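Local coordinates for restriction endonuclease (Mycobacterium sp., PDB 4F0Q), which cleaves DNA in a manner that depends on cytosine methylation, acting as a tetrameric modification-dependent restriction endonuclease, at residues Ala308-Arg313 / Arg419-Ala424; Lys291-Arg296 / Ala432-Thr437. One frame throughout, in Å; residues are numbered along the deposited sequence.

Contact 1 of 2, residues Ala308-Arg313 / Arg419-Ala424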
ATOM      1  N   ALA A 308      -9.666   6.710 -11.610  1.00 15.71           N
ATOM      2  CA  ALA A 308      -8.771   6.049 -10.669  1.00 16.33           C
ATOM      3  C   ALA A 308      -9.482   4.876 -10.011  1.00 18.48           C
ATOM      4  O   ALA A 308      -8.928   3.778  -9.915  1.00 20.32           O
ATOM      5  CB  ALA A 308      -8.279   7.030  -9.619  1.00 17.11           C
ATOM      6  N   ALA A 309     -10.714   5.114  -9.567  1.00 17.18           N
ATOM      7  CA  ALA A 309     -11.531   4.060  -8.971  1.00 15.39           C
ATOM      8  C   ALA A 309     -11.683   2.872  -9.920  1.00 19.00           C
ATOM      9  O   ALA A 309     -11.539   1.714  -9.515  1.00 19.82           O
ATOM     10  CB  ALA A 309     -12.896   4.604  -8.582  1.00 17.72           C
ATOM     11  N   GLU A 310     -11.960   3.169 -11.186  1.00 19.34           N
ATOM     12  CA  GLU A 310     -12.129   2.129 -12.199  1.00 18.86           C
ATOM     13  C   GLU A 310     -10.841   1.333 -12.423  1.00 20.73           C
ATOM     14  O   GLU A 310     -10.858   0.099 -12.475  1.00 21.67           O
ATOM     15  CB  GLU A 310     -12.611   2.740 -13.518  1.00 19.21           C
ATOM     16  CG  GLU A 310     -12.845   1.726 -14.626  1.00 23.97           C
ATOM     17  CD  GLU A 310     -14.004   0.789 -14.335  1.00 28.95           C
ATOM     18  OE1 GLU A 310     -14.914   1.181 -13.573  1.00 25.10           O
ATOM     19  OE2 GLU A 310     -14.003  -0.342 -14.868  1.00 34.48           O
ATOM     20  N   VAL A 311      -9.730   2.050 -12.553  1.00 19.08           N
ATOM     21  CA  VAL A 311      -8.423   1.437 -12.763  1.00 24.62           C
ATOM     22  C   VAL A 311      -8.061   0.520 -11.602  1.00 25.89           C
ATOM     23  O   VAL A 311      -7.550  -0.581 -11.805  1.00 28.70           O
ATOM     24  CB  VAL A 311      -7.323   2.507 -12.952  1.00 24.66           C
ATOM     25  CG1 VAL A 311      -5.940   1.884 -12.882  1.00 28.13           C
ATOM     26  CG2 VAL A 311      -7.510   3.236 -14.274  1.00 18.59           C
ATOM     27  N   PHE A 312      -8.341   0.971 -10.383  1.00 23.45           N
ATOM     28  CA  PHE A 312      -8.085   0.147  -9.209  1.00 22.42           C
ATOM     29  C   PHE A 312      -8.987  -1.082  -9.137  1.00 26.09           C
ATOM     30  O   PHE A 312      -8.516  -2.174  -8.823  1.00 29.57           O
ATOM     31  CB  PHE A 312      -8.177   0.967  -7.920  1.00 19.04           C
ATOM     32  CG  PHE A 312      -6.955   1.798  -7.647  1.00 21.22           C
ATOM     33  CD1 PHE A 312      -5.727   1.193  -7.428  1.00 19.63           C
ATOM     34  CD2 PHE A 312      -7.034   3.180  -7.600  1.00 19.83           C
ATOM     35  CE1 PHE A 312      -4.600   1.950  -7.174  1.00 18.76           C
ATOM     36  CE2 PHE A 312      -5.911   3.944  -7.347  1.00 20.81           C
ATOM     37  CZ  PHE A 312      -4.692   3.328  -7.133  1.00 23.79           C
ATOM     38  N   ARG A 313     -10.272  -0.915  -9.435  1.00 25.59           N
ATOM     39  CA  ARG A 313     -11.183  -2.056  -9.410  1.00 24.76           C
ATOM     40  C   ARG A 313     -10.869  -3.056 -10.514  1.00 29.02           C
ATOM     41  O   ARG A 313     -11.225  -4.228 -10.421  1.00 28.98           O
ATOM     42  CB  ARG A 313     -12.642  -1.609  -9.511  1.00 25.81           C
ATOM     43  CG  ARG A 313     -13.243  -1.640 -10.911  1.00 26.54           C
ATOM     44  CD  ARG A 313     -14.743  -1.735 -10.860  1.00 31.29           C
ATOM     45  NE  ARG A 313     -15.361  -1.503 -12.164  1.00 32.59           N
ATOM     46  CZ  ARG A 313     -15.702  -2.458 -13.023  1.00 32.05           C
ATOM     47  NH1 ARG A 313     -15.468  -3.726 -12.730  1.00 36.00           N
ATOM     48  NH2 ARG A 313     -16.278  -2.145 -14.177  1.00 28.51           N
ATOM     49  N   ARG A 419     -13.289   5.499 -22.148  1.00 20.46           N
ATOM     50  CA  ARG A 419     -14.073   4.850 -23.195  1.00 19.55           C
ATOM     51  C   ARG A 419     -14.802   3.616 -22.668  1.00 17.82           C
ATOM     52  O   ARG A 419     -15.979   3.404 -22.974  1.00 18.64           O
ATOM     53  CB  ARG A 419     -13.187   4.481 -24.386  1.00 22.09           C
ATOM     54  CG  ARG A 419     -12.945   5.629 -25.352  1.00 26.94           C
ATOM     55  CD  ARG A 419     -11.923   5.255 -26.410  1.00 25.87           C
ATOM     56  NE  ARG A 419     -12.144   3.911 -26.935  1.00 33.32           N
ATOM     57  CZ  ARG A 419     -12.971   3.622 -27.933  1.00 32.36           C
ATOM     58  NH1 ARG A 419     -13.665   4.587 -28.521  1.00 36.90           N
ATOM     59  NH2 ARG A 419     -13.107   2.368 -28.341  1.00 37.76           N
ATOM     60  N   ARG A 420     -14.104   2.811 -21.872  1.00 17.59           N
ATOM     61  CA  ARG A 420     -14.714   1.630 -21.263  1.00 18.84           C
ATOM     62  C   ARG A 420     -15.879   2.013 -20.350  1.00 15.21           C
ATOM     63  O   ARG A 420     -16.962   1.431 -20.435  1.00 18.61           O
ATOM     64  CB  ARG A 420     -13.673   0.832 -20.476  1.00 20.80           C
ATOM     65  CG  ARG A 420     -14.148  -0.545 -20.036  1.00 27.32           C
ATOM     66  CD  ARG A 420     -13.172  -1.199 -19.064  1.00 25.72           C
ATOM     67  NE  ARG A 420     -11.792  -1.136 -19.537  1.00 29.06           N
ATOM     68  CZ  ARG A 420     -10.845  -0.389 -18.978  1.00 32.70           C
ATOM     69  NH1 ARG A 420     -11.125   0.355 -17.916  1.00 27.46           N
ATOM     70  NH2 ARG A 420      -9.615  -0.390 -19.475  1.00 33.77           N
ATOM     71  N   MET A 421     -15.645   2.995 -19.483  1.00 14.21           N
ATOM     72  CA  MET A 421     -16.659   3.486 -18.552  1.00 17.33           C
ATOM     73  C   MET A 421     -17.902   3.973 -19.284  1.00 16.06           C
ATOM     74  O   MET A 421     -19.028   3.609 -18.942  1.00 16.56           O
ATOM     75  CB  MET A 421     -16.094   4.636 -17.712  1.00 14.68           C
ATOM     76  CG  MET A 421     -15.000   4.234 -16.736  1.00 17.95           C
ATOM     77  SD  MET A 421     -14.069   5.653 -16.118  1.00 18.09           S
ATOM     78  CE  MET A 421     -15.377   6.651 -15.413  1.00 13.46           C
ATOM     79  N   VAL A 422     -17.681   4.802 -20.296  1.00 15.78           N
ATOM     80  CA  VAL A 422     -18.764   5.390 -21.069  1.00 18.03           C
ATOM     81  C   VAL A 422     -19.554   4.330 -21.835  1.00 16.27           C
ATOM     82  O   VAL A 422     -20.786   4.352 -21.846  1.00 15.81           O
ATOM     83  CB  VAL A 422     -18.226   6.468 -22.033  1.00 16.40           C
ATOM     84  CG1 VAL A 422     -19.249   6.808 -23.088  1.00 19.11           C
ATOM     85  CG2 VAL A 422     -17.827   7.712 -21.256  1.00 14.45           C
ATOM     86  N   GLN A 423     -18.846   3.394 -22.458  1.00 16.33           N
ATOM     87  CA  GLN A 423     -19.506   2.323 -23.199  1.00 16.50           C
ATOM     88  C   GLN A 423     -20.283   1.373 -22.288  1.00 17.09           C
ATOM     89  O   GLN A 423     -21.320   0.837 -22.680  1.00 16.35           O
ATOM     90  CB  GLN A 423     -18.491   1.539 -24.036  1.00 17.97           C
ATOM     91  CG  GLN A 423     -18.024   2.268 -25.285  1.00 17.44           C
ATOM     92  CD  GLN A 423     -19.120   2.401 -26.328  1.00 16.26           C
ATOM     93  OE1 GLN A 423     -20.038   1.582 -26.388  1.00 16.55           O
ATOM     94  NE2 GLN A 423     -19.029   3.436 -27.152  1.00 18.20           N
ATOM     95  N   ALA A 424     -19.787   1.175 -21.071  1.00 16.86           N
ATOM     96  CA  ALA A 424     -20.389   0.209 -20.156  1.00 14.19           C
ATOM     97  C   ALA A 424     -21.435   0.815 -19.223  1.00 14.22           C
ATOM     98  O   ALA A 424     -22.151   0.087 -18.537  1.00 13.12           O
ATOM     99  CB  ALA A 424     -19.307  -0.501 -19.351  1.00 13.08           C
TER

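Contact 2 of 2, residues Lys291-Arg296 / Ala432-Thr437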
ATOM      1  N   LYS A 291      -9.651  19.068 -24.677  1.00 27.47           N
ATOM      2  CA  LYS A 291     -10.347  20.271 -25.123  1.00 22.63           C
ATOM      3  C   LYS A 291     -11.506  20.637 -24.200  1.00 23.91           C
ATOM      4  O   LYS A 291     -11.833  21.814 -24.038  1.00 23.24           O
ATOM      5  CB  LYS A 291     -10.847  20.103 -26.559  1.00 22.28           C
ATOM      6  CG  LYS A 291      -9.737  20.001 -27.591  1.00 31.88           C
ATOM      7  CD  LYS A 291     -10.289  19.662 -28.966  1.00 37.82           C
ATOM      8  CE  LYS A 291      -9.170  19.472 -29.977  1.00 44.86           C
ATOM      9  NZ  LYS A 291      -9.691  19.069 -31.311  1.00 52.93           N
ATOM     10  N   PHE A 292     -12.123  19.628 -23.594  1.00 26.23           N
ATOM     11  CA  PHE A 292     -13.242  19.855 -22.687  1.00 20.99           C
ATOM     12  C   PHE A 292     -12.767  20.346 -21.324  1.00 18.71           C
ATOM     13  O   PHE A 292     -13.251  21.358 -20.815  1.00 21.58           O
ATOM     14  CB  PHE A 292     -14.070  18.579 -22.523  1.00 18.99           C
ATOM     15  CG  PHE A 292     -15.320  18.767 -21.711  1.00 21.30           C
ATOM     16  CD1 PHE A 292     -16.458  19.311 -22.285  1.00 21.94           C
ATOM     17  CD2 PHE A 292     -15.361  18.395 -20.378  1.00 18.23           C
ATOM     18  CE1 PHE A 292     -17.609  19.485 -21.544  1.00 17.33           C
ATOM     19  CE2 PHE A 292     -16.510  18.565 -19.632  1.00 14.92           C
ATOM     20  CZ  PHE A 292     -17.636  19.110 -20.217  1.00 16.93           C
ATOM     21  N   TYR A 293     -11.815  19.626 -20.740  1.00 17.89           N
ATOM     22  CA  TYR A 293     -11.339  19.930 -19.396  1.00 18.38           C
ATOM     23  C   TYR A 293     -10.152  20.886 -19.382  1.00 18.38           C
ATOM     24  O   TYR A 293      -9.445  20.989 -18.380  1.00 23.36           O
ATOM     25  CB  TYR A 293     -10.974  18.642 -18.656  1.00 22.05           C
ATOM     26  CG  TYR A 293     -12.158  17.757 -18.350  1.00 16.66           C
ATOM     27  CD1 TYR A 293     -13.029  18.064 -17.313  1.00 20.29           C
ATOM     28  CD2 TYR A 293     -12.402  16.612 -19.094  1.00 18.50           C
ATOM     29  CE1 TYR A 293     -14.112  17.255 -17.028  1.00 18.88           C
ATOM     30  CE2 TYR A 293     -13.481  15.801 -18.818  1.00 19.04           C
ATOM     31  CZ  TYR A 293     -14.331  16.123 -17.784  1.00 18.59           C
ATOM     32  OH  TYR A 293     -15.406  15.309 -17.509  1.00 20.52           O
ATOM     33  N   ASP A 294      -9.936  21.582 -20.493  1.00 24.14           N
ATOM     34  CA  ASP A 294      -8.863  22.565 -20.574  1.00 21.30           C
ATOM     35  C   ASP A 294      -9.164  23.739 -19.650  1.00 25.55           C
ATOM     36  O   ASP A 294      -8.258  24.336 -19.070  1.00 26.19           O
ATOM     37  CB  ASP A 294      -8.689  23.054 -22.011  1.00 23.21           C
ATOM     38  CG  ASP A 294      -7.436  23.882 -22.195  1.00 26.70           C
ATOM     39  OD1 ASP A 294      -6.486  23.705 -21.404  1.00 32.48           O
ATOM     40  OD2 ASP A 294      -7.397  24.707 -23.131  1.00 33.80           O
ATOM     41  N   GLY A 295     -10.448  24.058 -19.517  1.00 24.11           N
ATOM     42  CA  GLY A 295     -10.886  25.129 -18.640  1.00 24.68           C
ATOM     43  C   GLY A 295     -11.758  24.617 -17.509  1.00 22.41           C
ATOM     44  O   GLY A 295     -12.433  25.393 -16.834  1.00 26.13           O
ATOM     45  N   ARG A 296     -11.742  23.304 -17.306  1.00 21.62           N
ATOM     46  CA  ARG A 296     -12.514  22.677 -16.238  1.00 19.24           C
ATOM     47  C   ARG A 296     -11.615  21.807 -15.364  1.00 23.50           C
ATOM     48  O   ARG A 296     -11.513  20.596 -15.567  1.00 27.31           O
ATOM     49  CB  ARG A 296     -13.657  21.847 -16.823  1.00 24.00           C
ATOM     50  CG  ARG A 296     -14.647  22.659 -17.643  1.00 21.79           C
ATOM     51  CD  ARG A 296     -15.736  21.780 -18.230  1.00 24.72           C
ATOM     52  NE  ARG A 296     -16.750  22.562 -18.931  1.00 21.11           N
ATOM     53  CZ  ARG A 296     -16.685  22.890 -20.217  1.00 21.00           C
ATOM     54  NH1 ARG A 296     -15.652  22.502 -20.951  1.00 26.12           N
ATOM     55  NH2 ARG A 296     -17.655  23.604 -20.772  1.00 25.33           N
ATOM     56  N   ALA A 432     -22.563  12.342 -21.409  1.00 19.11           N
ATOM     57  CA  ALA A 432     -23.242  12.030 -20.157  1.00 18.12           C
ATOM     58  C   ALA A 432     -22.253  12.057 -18.996  1.00 19.31           C
ATOM     59  O   ALA A 432     -22.498  12.692 -17.966  1.00 22.27           O
ATOM     60  CB  ALA A 432     -23.926  10.673 -20.247  1.00 15.10           C
ATOM     61  N   LEU A 433     -21.121  11.384 -19.185  1.00 18.87           N
ATOM     62  CA  LEU A 433     -20.067  11.353 -18.179  1.00 16.07           C
ATOM     63  C   LEU A 433     -19.467  12.736 -17.945  1.00 21.86           C
ATOM     64  O   LEU A 433     -19.306  13.163 -16.798  1.00 22.13           O
ATOM     65  CB  LEU A 433     -18.967  10.367 -18.579  1.00 15.10           C
ATOM     66  CG  LEU A 433     -17.768  10.283 -17.632  1.00 13.23           C
ATOM     67  CD1 LEU A 433     -18.212   9.872 -16.238  1.00 17.87           C
ATOM     68  CD2 LEU A 433     -16.721   9.320 -18.169  1.00 14.30           C
ATOM     69  N   LEU A 434     -19.136  13.437 -19.029  1.00 23.45           N
ATOM     70  CA  LEU A 434     -18.517  14.756 -18.900  1.00 19.16           C
ATOM     71  C   LEU A 434     -19.426  15.743 -18.163  1.00 18.51           C
ATOM     72  O   LEU A 434     -18.994  16.427 -17.228  1.00 22.30           O
ATOM     73  CB  LEU A 434     -18.116  15.316 -20.268  1.00 19.00           C
ATOM     74  CG  LEU A 434     -17.168  14.473 -21.129  1.00 16.87           C
ATOM     75  CD1 LEU A 434     -16.563  15.312 -22.246  1.00 21.19           C
ATOM     76  CD2 LEU A 434     -16.078  13.816 -20.293  1.00 21.83           C
ATOM     77  N   ALA A 435     -20.687  15.799 -18.581  1.00 19.07           N
ATOM     78  CA  ALA A 435     -21.675  16.666 -17.950  1.00 21.48           C
ATOM     79  C   ALA A 435     -21.924  16.252 -16.507  1.00 22.76           C
ATOM     80  O   ALA A 435     -22.197  17.095 -15.652  1.00 32.83           O
ATOM     81  CB  ALA A 435     -22.977  16.657 -18.737  1.00 24.88           C
ATOM     82  N   SER A 436     -21.834  14.952 -16.241  1.00 21.50           N
ATOM     83  CA  SER A 436     -21.915  14.462 -14.870  1.00 22.02           C
ATOM     84  C   SER A 436     -20.790  15.061 -14.030  1.00 21.09           C
ATOM     85  O   SER A 436     -21.024  15.562 -12.927  1.00 24.76           O
ATOM     86  CB  SER A 436     -21.845  12.935 -14.835  1.00 21.97           C
ATOM     87  OG  SER A 436     -21.822  12.457 -13.503  1.00 33.10           O
ATOM     88  N   THR A 437     -19.573  15.019 -14.565  1.00 22.57           N
ATOM     89  CA  THR A 437     -18.411  15.560 -13.863  1.00 23.15           C
ATOM     90  C   THR A 437     -18.520  17.068 -13.651  1.00 25.73           C
ATOM     91  O   THR A 437     -18.110  17.588 -12.611  1.00 24.73           O
ATOM     92  CB  THR A 437     -17.092  15.247 -14.599  1.00 17.06           C
ATOM     93  OG1 THR A 437     -17.106  15.851 -15.898  1.00 16.62           O
ATOM     94  CG2 THR A 437     -16.903  13.742 -14.739  1.00 18.21           C
TER

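Contact 1 of 2, residues Ala308-Arg313 / Arg419-Ala424
Glu310 reaches across to helix 411-425 with the carbon part of its side chain and settles against Met421 and Arg420. With CG anti to the backbone N (chi1 -179°), the methylenes extend toward the other helix, and Glu310 CG lies 3.9 Å from Met421 CG. The Glu310 and Met421 side chains run past each other in opposite senses, with Met421 SD 4.2 Å from Glu310 CB. Methionine suits this place because its flexible thioether can follow both Glu310 and Leu433 of helix 430-440.

Arg420 comes in edge-on: its NH1 stands 4.0 Å from Glu310 CG, close to the guanidinium plane. No salt bridge joins the two, since Glu310 OE2 and Arg420 NH1 remain 4.2 Å apart, yet the opposite charges should still attract. A bend at chi2 (67°) turns the carboxylate back to its own helix, where Arg313, one turn on, holds both oxygens. Arg313 NE donates to Glu310 OE1 at 3.1 Å, from above the carboxylate plane, and Arg313 NH2 forms a salt bridge with Glu310 OE2 at 3.0 Å. The buried carboxylate is probably balanced mainly by Arg313. Helix-helix packing through glutamate methylenes thus joins helix 297-314 of the PD-(D/E)XK-type nuclease fold to helix 411-425.

Contact 2 of 2, residues Lys291-Arg296 / Ala432-Thr437
Leu434 fits against two aromatic side chains, Phe292 and Tyr293, and supplies most of the apolar contact. Its CD1 sits over one face of the Phe292 ring, 3.9 Å from the centroid and 17° off the normal, a CH-pi contact. Leu434 CB covers the outer part of the same ring, 3.7 Å from Phe292 CE2. The other methyl, CD2, meets the edge of Tyr293, with Leu434 CD2 3.6 Å from Tyr293 CE2. A branched leucine suits this place because its two methyls can serve different rings. Phe292 CG is anti to the backbone N (chi1 -174°), which carries the ring out toward helix 430-440.

The polar contact lies beside this apolar patch. Tyr293 OH donates to Thr437 OG1, and Thr437 OG1 donates in turn to Leu434 O; both separations are modelled as very short, so their exact lengths are doubtful. The Thr437 hydroxyl would thus link the tyrosine to the carbonyl three residues earlier in its own helix.

On the opposite face of Phe292 from Leu434 lies the Arg296 guanidinium, its NH1 3.5 Å above the ring plane. Arg296 NH1 also donates to Phe292 O at 2.7 Å, tying the connecting turn to the end of helix 281-292. Apolar packing of a leucine against two aromatic rings thus joins the end of helix 281-292 to helix 430-440, beside helix 297-314 of the nuclease fold, on which Tyr293 also packs.

Two pairs of consecutive helices connect the contacts: 281-292 leads into 297-314, and 411-425 into 430-440. The residues of contact 1 therefore lie between those of contact 2 in the sequence, and the two centres are 16 Å apart. They meet directly through Leu433, whose CD2 is 3.7 Å from Val422 CG2 and 4.1 Å from Met421 CE. Leu433 also touches Leu303, so helices 297-314, 411-425 and 430-440 meet there, while Tyr293, just after helix 281-292, packs on Leu303 too. The side chain of Tyr293 in contact 2 lies about 11 Å from the magnesium ion bound at Asp334, Gln355 and Ala356, while Met421 of contact 1 packs on Leu254 of the second subunit.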